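PDB 5XU0: membrane-fusion protein from Streptococcus pneumoniae, which probably forms, as a hexamer, the channel-like extracytoplasmic part of a MacAB-like efflux pump that carries substrates away from the cell membrane. Local coordinates for residues 65-76 against 112-123; 146-154 against 167-175. The protein carries 2 engineered substitutions. All coordinates share one frame; numbering follows the deposited sequence.

Contact 1 (65-76 against 112-123); sequences ADRHINELNQAR and IDAQLGDARDAR
With CG anti to the backbone N (chi1 -177°) and the chain extended as far as NE, Arg76 reaches across to Asp113. Its NE donates to Asp113 OD1 at 3.0 Å, a salt bridge on the syn side of the carboxylate; the two planar groups are nearly parallel, but NE sits somewhat out of the carboxylate plane and the hydrogen bond is bent (139°). Arg123 takes a different course: CG lies between the backbone N and the carbonyl carbon, and further bends bring Arg123 NE within 3.9 Å of Asp66 OD1, a long salt bridge at the guanidinium edge. Between these ionic ends the antiparallel helices, axes 9.2 Å apart, pack through small and branched side chains. Leu116 is a knob in a hole formed by Ile69, Leu72, Asn73 and Arg76, its CD2 lying 3.5 Å from Leu72 CB. Leu72 CD1 touches Gln115 CB at 3.6 Å, while Ile69 CG1 rests 3.7 Å from Ala119 CB. Asp118 instead pairs with Arg67 and His68 of one neighbouring subunit, and His68 with Asp118 of another. An apolar seam flanked by ion pairs thus joins the hairpin's two arms, while the intersubunit polar bonds probably help hairpins associate.

Contact 2 (146-154 against 167-175); sequences LEGTVVEVN and VMVHIVSNE
Leu146 and Ile171 reach toward each other tip to tip, Leu146 CD2 meeting Ile171 CD1 at 3.4 Å, just before strand 148-153 begins. Gly148 then passes close by Ser173, and Thr149 forms the first hydrogen-bonded pair: its N donates to Val172 O (2.9 Å) and its O accepts from Val172 N (2.8 Å). Val150 makes a non-hydrogen-bonded pair with Ile171, CG1 packing against CG2. At Val151 the register slips. Val151 N and Glu152 N both donate to His170 O, at 2.6 and 3.0 Å, in a classic beta bulge, and Glu152 O accepts from His170 N (2.9 Å). With CG1 of Val151 anti to the carbonyl carbon (chi1 -61°), CG2 falls between the backbone N and that carbon and lies over one face of the His170 imidazole, offset toward its rim, a CH-pi contact 3.8 Å from the ring centroid. The same ring stacks with Tyr16, bonds through NE2 to Glu14, and meets Tyr219 of a neighbouring subunit edge-to-face. The extended Glu152 side chain crosses His170 obliquely and Val167 at about a right angle. Val153 pairs with Val169, on the same side of the sheet as Val150 and Ile171, and a weak bond from Asn154 N to Met168 O (2.9 Å) ends the ladder. Flanked by strands 14-18 and 36-37, this bulged antiparallel hairpin is part of the barrel-sandwich (lipoyl-like) domain of membrane-fusion proteins.

From the N terminus the chain starts in the six-stranded barrel with strand 3-10, then lays down the first strands of the barrel-sandwich domain before running out along helix 49-77. Contact 1 closes the long, partly unmodelled connection at the far end, pairing this helix with the returning helix 109-138. The chain re-enters the sandwich at strand 141-143, and contact 2 closes the shorter loop between 148-153 and 167-172 before strand 178-183 returns to the barrel. The contacts therefore follow in series, neither nested nor crossing, with centres about 52 Å apart. Contact 1 joins the two arms of the helical hairpin, contact 2 the two central strands of the four-stranded sheet, and both also meet the same neighbouring subunit.

Contact 1 (65-76 against 112-123)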
ATOM      1  N   ALA B  65      -4.681 -24.678  32.836  1.00 77.58           N
ATOM      2  CA  ALA B  65      -3.586 -25.616  32.607  1.00 75.98           C
ATOM      3  C   ALA B  65      -3.110 -26.239  33.915  1.00 82.63           C
ATOM      4  O   ALA B  65      -2.922 -27.461  33.996  1.00 88.77           O
ATOM      5  CB  ALA B  65      -2.432 -24.911  31.895  1.00 83.67           C
ATOM      6  N   ASP B  66      -2.914 -25.414  34.946  1.00 88.51           N
ATOM      7  CA  ASP B  66      -2.521 -25.933  36.254  1.00 82.51           C
ATOM      8  C   ASP B  66      -3.564 -26.903  36.789  1.00 86.97           C
ATOM      9  O   ASP B  66      -3.227 -27.992  37.274  1.00 81.56           O
ATOM     10  CB  ASP B  66      -2.311 -24.778  37.231  1.00 84.12           C
ATOM     11  CG  ASP B  66      -1.030 -24.015  36.966  1.00 92.11           C
ATOM     12  OD1 ASP B  66      -0.100 -24.595  36.366  1.00 84.61           O
ATOM     13  OD2 ASP B  66      -0.956 -22.831  37.359  1.00 91.58           O
ATOM     14  N   ARG B  67      -4.843 -26.522  36.711  1.00 79.67           N
ATOM     15  CA  ARG B  67      -5.917 -27.427  37.108  1.00 67.70           C
ATOM     16  C   ARG B  67      -5.810 -28.763  36.387  1.00 92.42           C
ATOM     17  O   ARG B  67      -6.010 -29.822  36.992  1.00102.67           O
ATOM     18  CB  ARG B  67      -7.281 -26.794  36.828  1.00 68.82           C
ATOM     19  CG  ARG B  67      -7.663 -25.655  37.747  1.00 89.10           C
ATOM     20  CD  ARG B  67      -9.156 -25.388  37.662  1.00 91.90           C
ATOM     21  NE  ARG B  67      -9.601 -25.243  36.278  1.00 96.16           N
ATOM     22  CZ  ARG B  67     -10.054 -24.109  35.755  1.00 99.52           C
ATOM     23  NH1 ARG B  67     -10.127 -23.015  36.501  1.00 97.61           N
ATOM     24  NH2 ARG B  67     -10.436 -24.068  34.484  1.00 90.68           N
ATOM     25  N   HIS B  68      -5.489 -28.734  35.092  1.00 93.49           N
ATOM     26  CA  HIS B  68      -5.405 -29.974  34.327  1.00 93.97           C
ATOM     27  C   HIS B  68      -4.246 -30.841  34.802  1.00 90.81           C
ATOM     28  O   HIS B  68      -4.414 -32.046  35.023  1.00 92.86           O
ATOM     29  CB  HIS B  68      -5.278 -29.663  32.836  1.00 92.30           C
ATOM     30  CG  HIS B  68      -6.526 -29.097  32.236  1.00 86.33           C
ATOM     31  ND1 HIS B  68      -6.644 -28.809  30.893  1.00 75.33           N
ATOM     32  CD2 HIS B  68      -7.712 -28.765  32.797  1.00 84.19           C
ATOM     33  CE1 HIS B  68      -7.850 -28.325  30.655  1.00 78.41           C
ATOM     34  NE2 HIS B  68      -8.519 -28.288  31.794  1.00 72.28           N
ATOM     35  N   ILE B  69      -3.062 -30.247  34.971  1.00 89.12           N
ATOM     36  CA  ILE B  69      -1.923 -31.021  35.463  1.00100.71           C
ATOM     37  C   ILE B  69      -2.239 -31.624  36.829  1.00101.85           C
ATOM     38  O   ILE B  69      -1.878 -32.774  37.117  1.00101.05           O
ATOM     39  CB  ILE B  69      -0.654 -30.147  35.500  1.00100.78           C
ATOM     40  CG1 ILE B  69      -0.147 -29.886  34.078  1.00 98.67           C
ATOM     41  CG2 ILE B  69       0.434 -30.800  36.347  1.00 74.25           C
ATOM     42  CD1 ILE B  69       1.291 -29.408  34.010  1.00 91.09           C
ATOM     43  N   ASN B  70      -2.947 -30.874  37.676  1.00 99.89           N
ATOM     44  CA  ASN B  70      -3.284 -31.370  39.008  1.00 88.87           C
ATOM     45  C   ASN B  70      -4.270 -32.532  38.936  1.00 95.48           C
ATOM     46  O   ASN B  70      -4.061 -33.573  39.568  1.00 97.49           O
ATOM     47  CB  ASN B  70      -3.850 -30.236  39.861  1.00 82.57           C
ATOM     48  CG  ASN B  70      -2.766 -29.348  40.437  1.00 96.30           C
ATOM     49  OD1 ASN B  70      -1.669 -29.811  40.749  1.00 98.58           O
ATOM     50  ND2 ASN B  70      -3.067 -28.058  40.574  1.00 81.83           N
ATOM     51  N   GLU B  71      -5.356 -32.370  38.176  1.00103.83           N
ATOM     52  CA  GLU B  71      -6.350 -33.436  38.071  1.00105.54           C
ATOM     53  C   GLU B  71      -5.749 -34.694  37.456  1.00 94.67           C
ATOM     54  O   GLU B  71      -6.070 -35.814  37.868  1.00109.53           O
ATOM     55  CB  GLU B  71      -7.556 -32.953  37.263  1.00102.06           C
ATOM     56  CG  GLU B  71      -8.322 -31.814  37.922  1.00117.55           C
ATOM     57  CD  GLU B  71      -8.916 -30.841  36.919  1.00111.39           C
ATOM     58  OE1 GLU B  71      -8.832 -31.105  35.701  1.00112.07           O
ATOM     59  OE2 GLU B  71      -9.467 -29.807  37.352  1.00106.34           O
ATOM     60  N   LEU B  72      -4.860 -34.531  36.476  1.00 94.25           N
ATOM     61  CA  LEU B  72      -4.167 -35.694  35.933  1.00 94.32           C
ATOM     62  C   LEU B  72      -3.224 -36.306  36.960  1.00 86.02           C
ATOM     63  O   LEU B  72      -2.993 -37.520  36.938  1.00101.54           O
ATOM     64  CB  LEU B  72      -3.404 -35.309  34.667  1.00107.16           C
ATOM     65  CG  LEU B  72      -4.224 -34.811  33.475  1.00 86.57           C
ATOM     66  CD1 LEU B  72      -3.391 -34.863  32.210  1.00 86.74           C
ATOM     67  CD2 LEU B  72      -5.502 -35.618  33.320  1.00 89.94           C
ATOM     68  N   ASN B  73      -2.675 -35.493  37.866  1.00 92.67           N
ATOM     69  CA  ASN B  73      -1.827 -36.038  38.923  1.00 91.40           C
ATOM     70  C   ASN B  73      -2.642 -36.871  39.907  1.00 99.89           C
ATOM     71  O   ASN B  73      -2.307 -38.030  40.179  1.00 90.44           O
ATOM     72  CB  ASN B  73      -1.088 -34.910  39.642  1.00 84.21           C
ATOM     73  CG  ASN B  73       0.211 -34.534  38.955  1.00 88.83           C
ATOM     74  OD1 ASN B  73       0.686 -35.247  38.069  1.00 97.17           O
ATOM     75  ND2 ASN B  73       0.796 -33.416  39.366  1.00 93.46           N
ATOM     76  N   GLN B  74      -3.722 -36.299  40.450  1.00100.43           N
ATOM     77  CA  GLN B  74      -4.618 -37.065  41.314  1.00100.68           C
ATOM     78  C   GLN B  74      -5.179 -38.290  40.612  1.00109.69           C
ATOM     79  O   GLN B  74      -5.508 -39.276  41.281  1.00125.35           O
ATOM     80  CB  GLN B  74      -5.746 -36.161  41.857  1.00106.04           C
ATOM     81  CG  GLN B  74      -6.789 -35.579  40.864  1.00120.17           C
ATOM     82  CD  GLN B  74      -7.734 -36.586  40.206  1.00145.93           C
ATOM     83  OE1 GLN B  74      -8.002 -37.657  40.745  1.00154.27           O
ATOM     84  NE2 GLN B  74      -8.237 -36.232  39.021  1.00139.39           N
ATOM     85  N   ALA B  75      -5.269 -38.263  39.284  1.00112.26           N
ATOM     86  CA  ALA B  75      -5.804 -39.386  38.533  1.00102.56           C
ATOM     87  C   ALA B  75      -4.740 -40.385  38.089  1.00101.42           C
ATOM     88  O   ALA B  75      -5.098 -41.459  37.594  1.00112.66           O
ATOM     89  CB  ALA B  75      -6.581 -38.884  37.308  1.00 91.90           C
ATOM     90  N   ARG B  76      -3.452 -40.072  38.251  1.00101.84           N
ATOM     91  CA  ARG B  76      -2.423 -41.073  37.981  1.00101.87           C
ATOM     92  C   ARG B  76      -2.214 -41.987  39.181  1.00108.57           C
ATOM     93  O   ARG B  76      -1.972 -43.189  39.016  1.00109.65           O
ATOM     94  CB  ARG B  76      -1.100 -40.406  37.593  1.00 85.86           C
ATOM     95  CG  ARG B  76      -0.004 -41.400  37.220  1.00 83.82           C
ATOM     96  CD  ARG B  76       1.311 -40.708  36.902  1.00 87.79           C
ATOM     97  NE  ARG B  76       2.389 -41.666  36.663  1.00 93.80           N
ATOM     98  CZ  ARG B  76       3.127 -42.217  37.623  1.00106.18           C
ATOM     99  NH1 ARG B  76       2.906 -41.910  38.894  1.00 94.24           N
ATOM    100  NH2 ARG B  76       4.087 -43.079  37.312  1.00 95.27           N
ATOM    101  N   ILE B 112      -2.042 -41.790  31.240  1.00103.13           N
ATOM    102  CA  ILE B 112      -1.954 -40.579  32.045  1.00107.26           C
ATOM    103  C   ILE B 112      -0.590 -39.923  31.883  1.00 92.93           C
ATOM    104  O   ILE B 112      -0.480 -38.693  31.877  1.00 94.93           O
ATOM    105  CB  ILE B 112      -2.262 -40.891  33.520  1.00105.41           C
ATOM    106  CG1 ILE B 112      -3.631 -41.559  33.649  1.00101.19           C
ATOM    107  CG2 ILE B 112      -2.229 -39.616  34.343  1.00 98.96           C
ATOM    108  CD1 ILE B 112      -4.742 -40.828  32.917  1.00107.12           C
ATOM    109  N   ASP B 113       0.473 -40.724  31.758  1.00 84.76           N
ATOM    110  CA  ASP B 113       1.794 -40.154  31.508  1.00 96.18           C
ATOM    111  C   ASP B 113       1.800 -39.356  30.209  1.00106.66           C
ATOM    112  O   ASP B 113       2.301 -38.224  30.158  1.00102.43           O
ATOM    113  CB  ASP B 113       2.850 -41.262  31.472  1.00 89.21           C
ATOM    114  CG  ASP B 113       3.530 -41.465  32.817  1.00110.31           C
ATOM    115  OD1 ASP B 113       2.980 -41.010  33.842  1.00106.43           O
ATOM    116  OD2 ASP B 113       4.622 -42.076  32.847  1.00111.17           O
ATOM    117  N   ALA B 114       1.223 -39.930  29.149  1.00 99.99           N
ATOM    118  CA  ALA B 114       1.127 -39.222  27.877  1.00102.00           C
ATOM    119  C   ALA B 114       0.348 -37.920  28.030  1.00104.12           C
ATOM    120  O   ALA B 114       0.819 -36.848  27.624  1.00100.62           O
ATOM    121  CB  ALA B 114       0.477 -40.123  26.828  1.00104.86           C
ATOM    122  N   GLN B 115      -0.847 -37.994  28.626  1.00 93.99           N
ATOM    123  CA  GLN B 115      -1.639 -36.783  28.831  1.00 94.39           C
ATOM    124  C   GLN B 115      -0.878 -35.743  29.650  1.00 95.54           C
ATOM    125  O   GLN B 115      -1.060 -34.538  29.446  1.00 89.99           O
ATOM    126  CB  GLN B 115      -2.964 -37.131  29.511  1.00 88.53           C
ATOM    127  CG  GLN B 115      -3.866 -38.045  28.702  1.00 93.22           C
ATOM    128  CD  GLN B 115      -5.214 -38.256  29.361  1.00103.33           C
ATOM    129  OE1 GLN B 115      -5.497 -39.330  29.894  1.00111.59           O
ATOM    130  NE2 GLN B 115      -6.054 -37.228  29.332  1.00103.51           N
ATOM    131  N   LEU B 116      -0.025 -36.192  30.575  1.00 94.63           N
ATOM    132  CA  LEU B 116       0.798 -35.269  31.350  1.00101.25           C
ATOM    133  C   LEU B 116       1.795 -34.550  30.456  1.00 98.25           C
ATOM    134  O   LEU B 116       1.900 -33.317  30.486  1.00 89.24           O
ATOM    135  CB  LEU B 116       1.524 -36.026  32.461  1.00 96.76           C
ATOM    136  CG  LEU B 116       0.729 -36.304  33.735  1.00 99.59           C
ATOM    137  CD1 LEU B 116       1.631 -36.884  34.811  1.00103.83           C
ATOM    138  CD2 LEU B 116       0.070 -35.027  34.218  1.00 94.84           C
ATOM    139  N   GLY B 117       2.540 -35.309  29.650  1.00102.16           N
ATOM    140  CA  GLY B 117       3.409 -34.699  28.661  1.00100.35           C
ATOM    141  C   GLY B 117       2.690 -33.745  27.729  1.00105.72           C
ATOM    142  O   GLY B 117       3.314 -32.816  27.205  1.00 89.69           O
ATOM    143  N   ASP B 118       1.389 -33.944  27.513  1.00100.21           N
ATOM    144  CA  ASP B 118       0.618 -33.035  26.675  1.00 81.69           C
ATOM    145  C   ASP B 118      -0.034 -31.898  27.454  1.00 79.65           C
ATOM    146  O   ASP B 118      -0.589 -30.987  26.834  1.00 91.92           O
ATOM    147  CB  ASP B 118      -0.450 -33.812  25.900  1.00 87.14           C
ATOM    148  CG  ASP B 118       0.122 -34.539  24.697  1.00103.34           C
ATOM    149  OD1 ASP B 118       1.364 -34.571  24.557  1.00102.66           O
ATOM    150  OD2 ASP B 118      -0.664 -35.078  23.888  1.00100.43           O
ATOM    151  N   ALA B 119       0.013 -31.925  28.787  1.00 86.69           N
ATOM    152  CA  ALA B 119      -0.458 -30.803  29.587  1.00 83.15           C
ATOM    153  C   ALA B 119       0.664 -29.874  30.019  1.00 81.76           C
ATOM    154  O   ALA B 119       0.410 -28.686  30.248  1.00 86.26           O
ATOM    155  CB  ALA B 119      -1.207 -31.304  30.828  1.00101.15           C
ATOM    156  N   ARG B 120       1.893 -30.384  30.143  1.00 83.49           N
ATOM    157  CA  ARG B 120       3.032 -29.492  30.342  1.00 88.75           C
ATOM    158  C   ARG B 120       3.270 -28.633  29.106  1.00 85.58           C
ATOM    159  O   ARG B 120       3.619 -27.452  29.216  1.00 89.38           O
ATOM    160  CB  ARG B 120       4.283 -30.298  30.686  1.00 89.20           C
ATOM    161  CG  ARG B 120       4.100 -31.292  31.818  1.00 78.71           C
ATOM    162  CD  ARG B 120       5.419 -31.957  32.171  1.00 77.80           C
ATOM    163  NE  ARG B 120       5.255 -33.388  32.419  1.00111.54           N
ATOM    164  CZ  ARG B 120       5.971 -34.334  31.821  1.00106.75           C
ATOM    165  NH1 ARG B 120       6.906 -34.001  30.940  1.00112.24           N
ATOM    166  NH2 ARG B 120       5.755 -35.609  32.104  1.00104.08           N
ATOM    167  N   ASP B 121       3.086 -29.212  27.918  1.00 93.98           N
ATOM    168  CA  ASP B 121       3.142 -28.419  26.696  1.00 83.70           C
ATOM    169  C   ASP B 121       2.066 -27.342  26.699  1.00 89.23           C
ATOM    170  O   ASP B 121       2.332 -26.180  26.371  1.00102.79           O
ATOM    171  CB  ASP B 121       2.992 -29.329  25.476  1.00 77.24           C
ATOM    172  CG  ASP B 121       4.278 -30.047  25.123  1.00 83.73           C
ATOM    173  OD1 ASP B 121       5.270 -29.900  25.870  1.00 74.30           O
ATOM    174  OD2 ASP B 121       4.298 -30.757  24.095  1.00 91.76           O
ATOM    175  N   ALA B 122       0.840 -27.715  27.080  1.00 78.36           N
ATOM    176  CA  ALA B 122      -0.250 -26.745  27.137  1.00 77.03           C
ATOM    177  C   ALA B 122       0.059 -25.617  28.114  1.00 86.92           C
ATOM    178  O   ALA B 122      -0.235 -24.448  27.834  1.00 94.27           O
ATOM    179  CB  ALA B 122      -1.553 -27.447  27.517  1.00 75.65           C
ATOM    180  N   ARG B 123       0.656 -25.944  29.263  1.00 77.74           N
ATOM    181  CA  ARG B 123       0.998 -24.896  30.221  1.00 99.90           C
ATOM    182  C   ARG B 123       2.136 -24.017  29.712  1.00 95.94           C
ATOM    183  O   ARG B 123       2.175 -22.820  30.020  1.00 88.71           O
ATOM    184  CB  ARG B 123       1.345 -25.505  31.585  1.00 73.31           C
ATOM    185  CG  ARG B 123       2.789 -25.960  31.739  1.00 79.28           C
ATOM    186  CD  ARG B 123       3.281 -25.821  33.168  1.00 94.07           C
ATOM    187  NE  ARG B 123       2.816 -24.587  33.793  1.00109.05           N
ATOM    188  CZ  ARG B 123       3.376 -23.396  33.606  1.00115.93           C
ATOM    189  NH1 ARG B 123       4.426 -23.271  32.802  1.00112.42           N
ATOM    190  NH2 ARG B 123       2.887 -22.327  34.220  1.00 97.51           N
TER

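Contact 2 (146-154 against 167-175)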
ATOM      1  N   LEU B 146      14.871  10.089  25.918  1.00 87.34           N
ATOM      2  CA  LEU B 146      15.862  11.096  26.274  1.00 93.27           C
ATOM      3  C   LEU B 146      15.217  12.179  27.125  1.00 96.35           C
ATOM      4  O   LEU B 146      14.000  12.381  27.094  1.00 89.79           O
ATOM      5  CB  LEU B 146      16.486  11.724  25.026  1.00 88.59           C
ATOM      6  CG  LEU B 146      15.481  12.443  24.120  1.00 81.81           C
ATOM      7  CD1 LEU B 146      16.054  13.747  23.573  1.00 88.03           C
ATOM      8  CD2 LEU B 146      15.038  11.539  22.980  1.00 90.20           C
ATOM      9  N   GLU B 147      16.059  12.866  27.894  1.00 93.64           N
ATOM     10  CA  GLU B 147      15.690  14.172  28.419  1.00 99.62           C
ATOM     11  C   GLU B 147      15.503  15.134  27.258  1.00100.37           C
ATOM     12  O   GLU B 147      16.389  15.277  26.411  1.00 91.95           O
ATOM     13  CB  GLU B 147      16.770  14.699  29.361  1.00110.83           C
ATOM     14  CG  GLU B 147      16.720  14.136  30.768  1.00126.12           C
ATOM     15  CD  GLU B 147      17.654  12.958  30.957  1.00141.17           C
ATOM     16  OE1 GLU B 147      17.522  11.962  30.214  1.00128.12           O
ATOM     17  OE2 GLU B 147      18.530  13.034  31.846  1.00146.47           O
ATOM     18  N   GLY B 148      14.349  15.786  27.205  1.00 81.52           N
ATOM     19  CA  GLY B 148      14.109  16.668  26.082  1.00 72.82           C
ATOM     20  C   GLY B 148      12.878  17.521  26.283  1.00 81.83           C
ATOM     21  O   GLY B 148      12.204  17.461  27.316  1.00 77.45           O
ATOM     22  N   THR B 149      12.610  18.331  25.264  1.00 77.32           N
ATOM     23  CA  THR B 149      11.459  19.218  25.220  1.00 81.41           C
ATOM     24  C   THR B 149      10.610  18.852  24.011  1.00 85.45           C
ATOM     25  O   THR B 149      11.137  18.690  22.905  1.00 89.08           O
ATOM     26  CB  THR B 149      11.895  20.688  25.136  1.00 91.68           C
ATOM     27  OG1 THR B 149      12.772  20.987  26.228  1.00 87.86           O
ATOM     28  CG2 THR B 149      10.685  21.619  25.192  1.00 83.66           C
ATOM     29  N   VAL B 150       9.303  18.702  24.224  1.00 76.27           N
ATOM     30  CA  VAL B 150       8.411  18.294  23.147  1.00 95.02           C
ATOM     31  C   VAL B 150       8.128  19.507  22.263  1.00 90.12           C
ATOM     32  O   VAL B 150       7.739  20.576  22.749  1.00 98.09           O
ATOM     33  CB  VAL B 150       7.123  17.659  23.711  1.00 91.42           C
ATOM     34  CG1 VAL B 150       7.454  16.720  24.860  1.00 87.43           C
ATOM     35  CG2 VAL B 150       6.106  18.681  24.162  1.00 78.14           C
ATOM     36  N   VAL B 151       8.390  19.358  20.966  1.00 86.74           N
ATOM     37  CA  VAL B 151       8.253  20.476  20.038  1.00 86.42           C
ATOM     38  C   VAL B 151       7.043  20.359  19.137  1.00 91.19           C
ATOM     39  O   VAL B 151       6.740  21.329  18.416  1.00 94.49           O
ATOM     40  CB  VAL B 151       9.525  20.672  19.187  1.00 77.80           C
ATOM     41  CG1 VAL B 151      10.709  20.964  20.075  1.00 87.53           C
ATOM     42  CG2 VAL B 151       9.780  19.453  18.294  1.00 66.97           C
ATOM     43  N   GLU B 152       6.355  19.220  19.121  1.00 97.55           N
ATOM     44  CA  GLU B 152       5.141  19.151  18.316  1.00 91.15           C
ATOM     45  C   GLU B 152       4.263  18.009  18.796  1.00 93.77           C
ATOM     46  O   GLU B 152       4.760  16.904  19.028  1.00 91.68           O
ATOM     47  CB  GLU B 152       5.488  18.989  16.829  1.00 96.35           C
ATOM     48  CG  GLU B 152       4.296  18.758  15.935  1.00 86.47           C
ATOM     49  CD  GLU B 152       4.702  18.305  14.553  1.00108.03           C
ATOM     50  OE1 GLU B 152       3.876  18.399  13.623  1.00117.71           O
ATOM     51  OE2 GLU B 152       5.862  17.870  14.393  1.00115.25           O
ATOM     52  N   VAL B 153       2.968  18.284  18.964  1.00 85.16           N
ATOM     53  CA  VAL B 153       1.975  17.257  19.250  1.00 87.84           C
ATOM     54  C   VAL B 153       0.865  17.375  18.213  1.00 87.66           C
ATOM     55  O   VAL B 153       0.556  18.477  17.748  1.00100.15           O
ATOM     56  CB  VAL B 153       1.421  17.370  20.689  1.00 80.38           C
ATOM     57  CG1 VAL B 153       2.544  17.574  21.696  1.00 71.90           C
ATOM     58  CG2 VAL B 153       0.390  18.487  20.802  1.00 91.99           C
ATOM     59  N   ASN B 154       0.275  16.238  17.844  1.00 94.70           N
ATOM     60  CA  ASN B 154      -0.719  16.212  16.770  1.00 90.68           C
ATOM     61  C   ASN B 154      -1.629  15.009  16.991  1.00 96.38           C
ATOM     62  O   ASN B 154      -1.203  13.867  16.795  1.00103.16           O
ATOM     63  CB  ASN B 154      -0.033  16.146  15.411  1.00 91.07           C
ATOM     64  CG  ASN B 154      -1.012  16.207  14.250  1.00100.52           C
ATOM     65  OD1 ASN B 154      -2.223  16.343  14.439  1.00106.48           O
ATOM     66  ND2 ASN B 154      -0.486  16.115  13.035  1.00113.04           N
ATOM     67  N   VAL B 167       3.527  11.948  11.934  1.00 99.34           N
ATOM     68  CA  VAL B 167       4.219  12.333  13.159  1.00 88.51           C
ATOM     69  C   VAL B 167       3.176  12.720  14.197  1.00 91.42           C
ATOM     70  O   VAL B 167       2.412  13.672  14.000  1.00 85.20           O
ATOM     71  CB  VAL B 167       5.189  13.494  12.911  1.00 93.06           C
ATOM     72  CG1 VAL B 167       5.834  13.934  14.226  1.00 81.59           C
ATOM     73  CG2 VAL B 167       6.231  13.128  11.866  1.00 75.45           C
HETATM   74  N   MSE B 168       3.143  11.994  15.308  1.00 86.01           N
HETATM   75  CA  MSE B 168       2.192  12.322  16.356  1.00 88.07           C
HETATM   76  C   MSE B 168       2.834  13.148  17.460  1.00 95.45           C
HETATM   77  O   MSE B 168       2.214  14.084  17.964  1.00 86.95           O
HETATM   78  CB  MSE B 168       1.564  11.061  16.935  1.00100.17           C
HETATM   79  CG  MSE B 168       0.139  10.830  16.464  1.00119.53           C
HETATM   80 SE   MSE B 168      -0.859   9.741  17.716  1.00249.82          SE
HETATM   81  CE  MSE B 168       0.376   8.250  17.791  1.00 74.37           C
ATOM     82  N   VAL B 169       4.071  12.828  17.844  1.00 86.58           N
ATOM     83  CA  VAL B 169       4.763  13.643  18.842  1.00 76.00           C
ATOM     84  C   VAL B 169       6.238  13.735  18.485  1.00 85.08           C
ATOM     85  O   VAL B 169       6.876  12.722  18.185  1.00 75.91           O
ATOM     86  CB  VAL B 169       4.572  13.098  20.274  1.00 82.77           C
ATOM     87  CG1 VAL B 169       5.594  13.684  21.227  1.00 87.33           C
ATOM     88  CG2 VAL B 169       3.188  13.418  20.767  1.00 86.25           C
ATOM     89  N   HIS B 170       6.778  14.953  18.522  1.00 83.45           N
ATOM     90  CA  HIS B 170       8.179  15.222  18.240  1.00 76.99           C
ATOM     91  C   HIS B 170       8.789  15.954  19.423  1.00 80.71           C
ATOM     92  O   HIS B 170       8.292  17.017  19.823  1.00 86.81           O
ATOM     93  CB  HIS B 170       8.339  16.050  16.965  1.00 82.15           C
ATOM     94  CG  HIS B 170       9.763  16.259  16.556  1.00 88.41           C
ATOM     95  ND1 HIS B 170      10.141  17.222  15.646  1.00 75.60           N
ATOM     96  CD2 HIS B 170      10.900  15.627  16.932  1.00 84.97           C
ATOM     97  CE1 HIS B 170      11.450  17.175  15.478  1.00 80.81           C
ATOM     98  NE2 HIS B 170      11.935  16.217  16.248  1.00 84.13           N
ATOM     99  N   ILE B 171       9.859  15.374  19.974  1.00 80.21           N
ATOM    100  CA  ILE B 171      10.548  15.900  21.146  1.00 81.11           C
ATOM    101  C   ILE B 171      12.034  15.958  20.822  1.00 85.13           C
ATOM    102  O   ILE B 171      12.543  15.161  20.030  1.00 78.46           O
ATOM    103  CB  ILE B 171      10.288  15.037  22.409  1.00 94.08           C
ATOM    104  CG1 ILE B 171      11.072  13.723  22.369  1.00103.44           C
ATOM    105  CG2 ILE B 171       8.813  14.731  22.560  1.00 86.41           C
ATOM    106  CD1 ILE B 171      12.496  13.858  22.871  1.00 90.94           C
ATOM    107  N   VAL B 172      12.737  16.906  21.439  1.00 93.97           N
ATOM    108  CA  VAL B 172      14.159  17.073  21.153  1.00 92.50           C
ATOM    109  C   VAL B 172      14.831  17.768  22.330  1.00 91.07           C
ATOM    110  O   VAL B 172      14.286  18.715  22.905  1.00 88.47           O
ATOM    111  CB  VAL B 172      14.377  17.843  19.832  1.00 89.41           C
ATOM    112  CG1 VAL B 172      13.541  19.092  19.799  1.00 85.59           C
ATOM    113  CG2 VAL B 172      15.818  18.186  19.659  1.00 90.76           C
ATOM    114  N   SER B 173      16.021  17.284  22.685  1.00 91.72           N
ATOM    115  CA  SER B 173      16.771  17.838  23.804  1.00 99.65           C
ATOM    116  C   SER B 173      17.352  19.196  23.439  1.00103.55           C
ATOM    117  O   SER B 173      18.062  19.332  22.437  1.00 98.97           O
ATOM    118  CB  SER B 173      17.893  16.884  24.213  1.00108.80           C
ATOM    119  OG  SER B 173      18.679  17.433  25.260  1.00 98.71           O
ATOM    120  N   ASN B 174      17.051  20.204  24.257  1.00103.38           N
ATOM    121  CA  ASN B 174      17.672  21.512  24.125  1.00 97.59           C
ATOM    122  C   ASN B 174      18.956  21.623  24.936  1.00 98.90           C
ATOM    123  O   ASN B 174      19.513  22.720  25.054  1.00109.04           O
ATOM    124  CB  ASN B 174      16.690  22.616  24.528  1.00101.44           C
ATOM    125  CG  ASN B 174      16.996  23.943  23.851  1.00113.01           C
ATOM    126  OD1 ASN B 174      17.956  24.057  23.089  1.00103.65           O
ATOM    127  ND2 ASN B 174      16.175  24.952  24.125  1.00110.65           N
ATOM    128  N   GLU B 175      19.422  20.521  25.512  1.00106.09           N
ATOM    129  CA  GLU B 175      20.764  20.422  26.056  1.00105.17           C
ATOM    130  C   GLU B 175      21.643  19.684  25.051  1.00 99.40           C
ATOM    131  O   GLU B 175      21.167  19.188  24.026  1.00106.74           O
ATOM    132  CB  GLU B 175      20.752  19.719  27.416  1.00114.76           C
ATOM    133  CG  GLU B 175      19.653  20.186  28.362  1.00120.52           C
ATOM    134  CD  GLU B 175      18.469  19.234  28.409  1.00137.58           C
ATOM    135  OE1 GLU B 175      17.963  18.969  29.521  1.00128.84           O
ATOM    136  OE2 GLU B 175      18.040  18.752  27.337  1.00125.74           O
TER